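Local coordinates for outer membrane protein TP0453 (Treponema pallidum, PDB 3K8G) that might be involved in ligand transport, alters membrane permeability at acidic pH and makes lipid vesicles more permeable, at residues G59-F62 and E67-L70; S35-N40 and V251-Y256. All coordinates share one frame; numbering follows the deposited sequence.

Contact 1 (59-62 with 67-70) closes a beta hairpin, and contact 2 (35-40 with 251-256) lays one amphipathic helix against another; their centres are about 12 Å apart. Along the chain the hairpin is nested inside the long loop that contact 2 closes. The two touch where residues 251-256 pack on the hairpin: Phe61 CZ lies 3.1 Å from Leu255 O, and Phe68 CE2 3.7 Å from Tyr256 CB. A bound methylpentanediol, probably from the crystallisation liquor, comes within about 4 Å of the side chain of Phe68 in contact 1, and one lies equally near that of Ile37 in contact 2.

Contact 1 of 2, residues G59-F62 and E67-L70; sequences GAFF and EFRL
The guanidinium of Arg69 lies flat on one face of the Phe62 ring, the planes 19° apart and the centres separated by 3.7 Å, so the pair is both stacked and cation-pi. Arg69 CZ sits 3.4 Å above the ring plane, toward the rim, and Arg69 NH1 comes within 3.2 Å of Phe62 CZ. At the guanidinium edge, Arg69 NE meets Glu67 OE1 in the guanidinium plane, and Arg69 NH2 bonds to Glu67 OE2, both at 3.0 Å; this side-on, two-nitrogen grip meets both oxygens from above the carboxylate plane. Glu67 reaches it with CG between the backbone N and the carbonyl carbon (chi1 54°) and the chain extended beyond. OE2 is also bonded to Ser65 OG and OE1 to Glu128 N, while Arg69 NH1 bonds to Val15 O.

On the opposite face of the hairpin, Phe61 CB makes a CH-pi contact over the Phe68 ring, 4.2 Å from its centroid, and the two rings meet obliquely with planes at 46°. The strands are antiparallel. Ala60 and Arg69 form a hydrogen-bonded pair through two backbone bonds, as do Phe62 and Glu67; the shortest, Arg69 N to Ala60 O, is 2.8 Å. Gly59-Leu70 and Phe61-Phe68 are the non-hydrogen-bonded pairs, and Leu70 CD2 rests 3.7 Å from Gly59 CA.

The hairpin thus carries aromatic and aliphatic groups on the Phe61-Phe68 face and a buried ion pair on the Phe62-Arg69 face. The carboxylate probably offsets the arginine charge, while its two bonds, with that to Val15 O, probably fix the guanidinium's rotation and help keep it flat on the ring.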
loop_
_atom_site.group_PDB
_atom_site.type_symbol
_atom_site.label_atom_id
_atom_site.label_comp_id
_atom_site.label_asym_id
_atom_site.label_seq_id
_atom_site.Cartn_x
_atom_site.Cartn_y
_atom_site.Cartn_z
ATOM N N GLY A 59 4.056 0.383 -1.556
ATOM C CA GLY A 59 3.496 -0.869 -2.005
ATOM C C GLY A 59 2.803 -0.725 -3.355
ATOM O O GLY A 59 2.327 0.339 -3.706
ATOM N N ALA A 60 2.703 -1.840 -4.061
ATOM C CA ALA A 60 1.952 -1.914 -5.313
ATOM C C ALA A 60 1.205 -3.272 -5.298
ATOM O O ALA A 60 1.809 -4.318 -4.991
ATOM C CB ALA A 60 2.885 -1.830 -6.488
ATOM N N PHE A 61 -0.096 -3.233 -5.568
ATOM C CA PHE A 61 -0.889 -4.474 -5.732
ATOM C C PHE A 61 -1.233 -4.703 -7.212
ATOM O O PHE A 61 -1.730 -3.781 -7.887
ATOM C CB PHE A 61 -2.200 -4.370 -4.946
ATOM C CG PHE A 61 -3.152 -5.499 -5.268
ATOM C CD1 PHE A 61 -2.853 -6.786 -4.873
ATOM C CD2 PHE A 61 -4.297 -5.264 -6.003
ATOM C CE1 PHE A 61 -3.731 -7.853 -5.187
ATOM C CE2 PHE A 61 -5.157 -6.311 -6.326
ATOM C CZ PHE A 61 -4.851 -7.608 -5.912
ATOM N N PHE A 62 -0.984 -5.918 -7.701
ATOM C CA PHE A 62 -1.280 -6.297 -9.093
ATOM C C PHE A 62 -2.373 -7.356 -9.136
ATOM O O PHE A 62 -2.158 -8.478 -8.696
ATOM C CB PHE A 62 -0.006 -6.831 -9.779
ATOM C CG PHE A 62 1.106 -5.821 -9.856
ATOM C CD1 PHE A 62 1.317 -5.111 -11.041
ATOM C CD2 PHE A 62 1.930 -5.580 -8.766
ATOM C CE1 PHE A 62 2.339 -4.172 -11.146
ATOM C CE2 PHE A 62 2.944 -4.614 -8.850
ATOM C CZ PHE A 62 3.138 -3.929 -10.064
ATOM N N GLU A 67 -0.715 -10.219 -6.392
ATOM C CA GLU A 67 0.492 -10.095 -5.587
ATOM C C GLU A 67 0.612 -8.692 -5.071
ATOM O O GLU A 67 0.132 -7.761 -5.729
ATOM C CB GLU A 67 1.725 -10.380 -6.447
ATOM C CG GLU A 67 1.807 -9.512 -7.720
ATOM C CD GLU A 67 3.118 -9.672 -8.493
ATOM O OE1 GLU A 67 4.175 -9.770 -7.864
ATOM O OE2 GLU A 67 3.077 -9.785 -9.724
ATOM N N PHE A 68 1.276 -8.540 -3.930
ATOM C CA PHE A 68 1.706 -7.226 -3.457
ATOM C C PHE A 68 3.219 -7.200 -3.561
ATOM O O PHE A 68 3.883 -8.210 -3.278
ATOM C CB PHE A 68 1.357 -7.047 -1.969
ATOM C CG PHE A 68 -0.073 -6.673 -1.697
ATOM C CD1 PHE A 68 -0.438 -5.330 -1.567
ATOM C CD2 PHE A 68 -1.033 -7.657 -1.436
ATOM C CE1 PHE A 68 -1.765 -4.953 -1.240
ATOM C CE2 PHE A 68 -2.371 -7.292 -1.109
ATOM C CZ PHE A 68 -2.728 -5.938 -1.031
ATOM N N ARG A 69 3.776 -6.057 -3.966
ATOM C CA ARG A 69 5.215 -5.868 -3.936
ATOM C C ARG A 69 5.448 -4.695 -3.051
ATOM O O ARG A 69 4.804 -3.663 -3.247
ATOM C CB ARG A 69 5.747 -5.560 -5.328
ATOM C CG ARG A 69 5.378 -6.664 -6.375
ATOM C CD ARG A 69 6.111 -6.391 -7.710
ATOM N NE ARG A 69 5.432 -7.147 -8.770
ATOM C CZ ARG A 69 5.323 -6.744 -10.024
ATOM N NH1 ARG A 69 5.864 -5.582 -10.421
ATOM N NH2 ARG A 69 4.666 -7.498 -10.888
ATOM N N LEU A 70 6.373 -4.836 -2.099
ATOM C CA LEU A 70 6.544 -3.834 -1.056
ATOM C C LEU A 70 8.010 -3.477 -0.936
ATOM O O LEU A 70 8.891 -4.322 -1.007
ATOM C CB LEU A 70 6.051 -4.367 0.310
ATOM C CG LEU A 70 4.613 -4.904 0.318
ATOM C CD1 LEU A 70 4.365 -5.857 1.459
ATOM C CD2 LEU A 70 3.662 -3.694 0.356
#

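Contact 2 of 2, residues S35-N40 and V251-Y256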
loop_
_atom_site.group_PDB
_atom_site.type_symbol
_atom_site.label_atom_id
_atom_site.label_comp_id
_atom_site.label_asym_id
_atom_site.label_seq_id
_atom_site.Cartn_x
_atom_site.Cartn_y
_atom_site.Cartn_z
ATOM N N SER A 35 -0.090 -3.591 11.482
ATOM C CA SER A 35 -0.154 -4.869 12.183
ATOM C C SER A 35 -1.370 -5.666 11.764
ATOM O O SER A 35 -1.244 -6.847 11.474
ATOM C CB SER A 35 -0.146 -4.678 13.708
ATOM O OG SER A 35 1.166 -4.347 14.129
ATOM N N ARG A 36 -2.541 -5.025 11.736
ATOM C CA ARG A 36 -3.786 -5.707 11.364
ATOM C C ARG A 36 -3.765 -6.226 9.930
ATOM O O ARG A 36 -4.232 -7.336 9.653
ATOM C CB ARG A 36 -4.988 -4.779 11.515
ATOM C CG ARG A 36 -5.354 -4.448 12.932
ATOM C CD ARG A 36 -6.556 -3.495 12.953
ATOM N NE ARG A 36 -7.044 -3.304 14.320
ATOM C CZ ARG A 36 -7.967 -4.064 14.907
ATOM N NH1 ARG A 36 -8.531 -5.071 14.249
ATOM N NH2 ARG A 36 -8.332 -3.805 16.159
ATOM N N ILE A 37 -3.254 -5.419 9.008
ATOM C CA ILE A 37 -3.150 -5.886 7.624
ATOM C C ILE A 37 -2.254 -7.111 7.542
ATOM O O ILE A 37 -2.625 -8.112 6.932
ATOM C CB ILE A 37 -2.641 -4.784 6.684
ATOM C CG1 ILE A 37 -3.653 -3.647 6.628
ATOM C CG2 ILE A 37 -2.379 -5.358 5.258
ATOM C CD1 ILE A 37 -3.089 -2.374 6.053
ATOM N N ILE A 38 -1.094 -7.046 8.192
ATOM C CA ILE A 38 -0.166 -8.178 8.176
ATOM C C ILE A 38 -0.825 -9.443 8.726
ATOM O O ILE A 38 -0.761 -10.506 8.092
ATOM C CB ILE A 38 1.124 -7.855 8.935
ATOM C CG1 ILE A 38 1.964 -6.866 8.125
ATOM C CG2 ILE A 38 1.908 -9.156 9.321
ATOM C CD1 ILE A 38 3.152 -6.345 8.891
ATOM N N GLU A 39 -1.483 -9.306 9.883
ATOM C CA GLU A 39 -2.228 -10.392 10.512
ATOM C C GLU A 39 -3.231 -11.070 9.592
ATOM O O GLU A 39 -3.333 -12.295 9.602
ATOM C CB GLU A 39 -2.993 -9.886 11.740
ATOM C CG GLU A 39 -2.138 -9.552 12.920
ATOM C CD GLU A 39 -2.975 -9.080 14.077
ATOM O OE1 GLU A 39 -3.802 -9.888 14.549
ATOM O OE2 GLU A 39 -2.818 -7.910 14.495
ATOM N N ASN A 40 -3.980 -10.270 8.826
ATOM C CA ASN A 40 -4.965 -10.782 7.871
ATOM C C ASN A 40 -4.348 -11.680 6.780
ATOM O O ASN A 40 -5.068 -12.447 6.133
ATOM C CB ASN A 40 -5.698 -9.624 7.182
ATOM C CG ASN A 40 -6.623 -8.830 8.126
ATOM O OD1 ASN A 40 -6.950 -9.263 9.232
ATOM N ND2 ASN A 40 -7.070 -7.662 7.655
ATOM N N VAL A 251 -10.600 -3.719 4.333
ATOM C CA VAL A 251 -10.703 -3.151 2.966
ATOM C C VAL A 251 -9.405 -3.354 2.157
ATOM O O VAL A 251 -9.421 -3.813 1.001
ATOM C CB VAL A 251 -11.116 -1.635 3.006
ATOM C CG1 VAL A 251 -10.931 -0.968 1.643
ATOM C CG2 VAL A 251 -12.569 -1.483 3.482
ATOM N N ILE A 252 -8.268 -3.027 2.760
ATOM C CA ILE A 252 -6.991 -3.214 2.077
ATOM C C ILE A 252 -6.612 -4.695 1.846
ATOM O O ILE A 252 -6.098 -5.065 0.781
ATOM C CB ILE A 252 -5.866 -2.468 2.840
ATOM C CG1 ILE A 252 -6.133 -0.952 2.759
ATOM C CG2 ILE A 252 -4.508 -2.857 2.290
ATOM C CD1 ILE A 252 -5.198 -0.082 3.579
ATOM N N SER A 253 -6.856 -5.521 2.861
ATOM C CA SER A 253 -6.579 -6.948 2.830
ATOM C C SER A 253 -7.390 -7.625 1.749
ATOM O O SER A 253 -6.897 -8.522 1.072
ATOM C CB SER A 253 -6.974 -7.572 4.178
ATOM O OG SER A 253 -6.042 -7.210 5.166
ATOM N N SER A 254 -8.624 -7.169 1.574
ATOM C CA SER A 254 -9.563 -7.787 0.645
ATOM C C SER A 254 -9.164 -7.649 -0.835
ATOM O O SER A 254 -9.820 -8.237 -1.692
ATOM C CB SER A 254 -10.967 -7.232 0.850
ATOM O OG SER A 254 -11.052 -5.924 0.313
ATOM N N LEU A 255 -8.128 -6.857 -1.135
ATOM C CA LEU A 255 -7.572 -6.788 -2.500
ATOM C C LEU A 255 -7.050 -8.162 -2.921
ATOM O O LEU A 255 -7.193 -8.578 -4.079
ATOM C CB LEU A 255 -6.428 -5.748 -2.563
ATOM C CG LEU A 255 -6.822 -4.261 -2.506
ATOM C CD1 LEU A 255 -5.612 -3.310 -2.338
ATOM C CD2 LEU A 255 -7.644 -3.888 -3.774
ATOM N N TYR A 256 -6.418 -8.848 -1.965
ATOM C CA TYR A 256 -5.850 -10.163 -2.169
ATOM C C TYR A 256 -6.866 -11.222 -1.727
ATOM O O TYR A 256 -7.439 -11.113 -0.647
ATOM C CB TYR A 256 -4.560 -10.327 -1.356
ATOM C CG TYR A 256 -3.914 -11.687 -1.552
ATOM C CD1 TYR A 256 -3.208 -11.969 -2.701
ATOM C CD2 TYR A 256 -4.044 -12.700 -0.593
ATOM C CE1 TYR A 256 -2.627 -13.206 -2.904
ATOM C CE2 TYR A 256 -3.449 -13.955 -0.784
ATOM C CZ TYR A 256 -2.735 -14.191 -1.949
ATOM O OH TYR A 256 -2.139 -15.416 -2.192
#
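Two of the amphipathic helices, 31-41 and 245-253, meet here, Asn40 and Ile37 of the first touching Ser253 and Ile252 of the second. Both belong to the group whose movement away from helices 169-176 and 215-225 opens the large hydrophobic cavity of this beta-half-barrel protein. The polar link is a hydrogen bond from Asn40 ND2 to Ser253 OG, 2.7 Å long and fairly straight, with an N-H...O angle of 164°. OG lies in the plane of the Asn40 amide, where the N-H hydrogens point. The hydroxyl also approaches Asn40 CB at 3.2 Å. Ser253 OG stands beside its own backbone N (chi1 -73°) and has a second partner in Ala249 O, one turn earlier in its helix; the buried hydroxyl is thereby held between its own helix and the neighbouring one.

One turn before Asn40, Ile37 supplies the apolar half. Its CD1 meets Ile252 CD1 at 4.0 Å and Ile252 CG2 at 4.1 Å, while Ile37 CG2 lies 4.1 Å from Ser253 OG. The interface is small, 181 Å² in all, and joins an apolar patch to a single side-chain hydrogen bond. Ser253 also opens a type I turn that runs to Tyr256, and Ser253 O is bonded to His41 NE2 as a further tie to the first helix.

Ile37 and Ile252 both pack on Phe25 of strand 21-26, with Ile252 also reaching Leu23, while Ile38 packs against Ile47 and Val51 of helix 45-52.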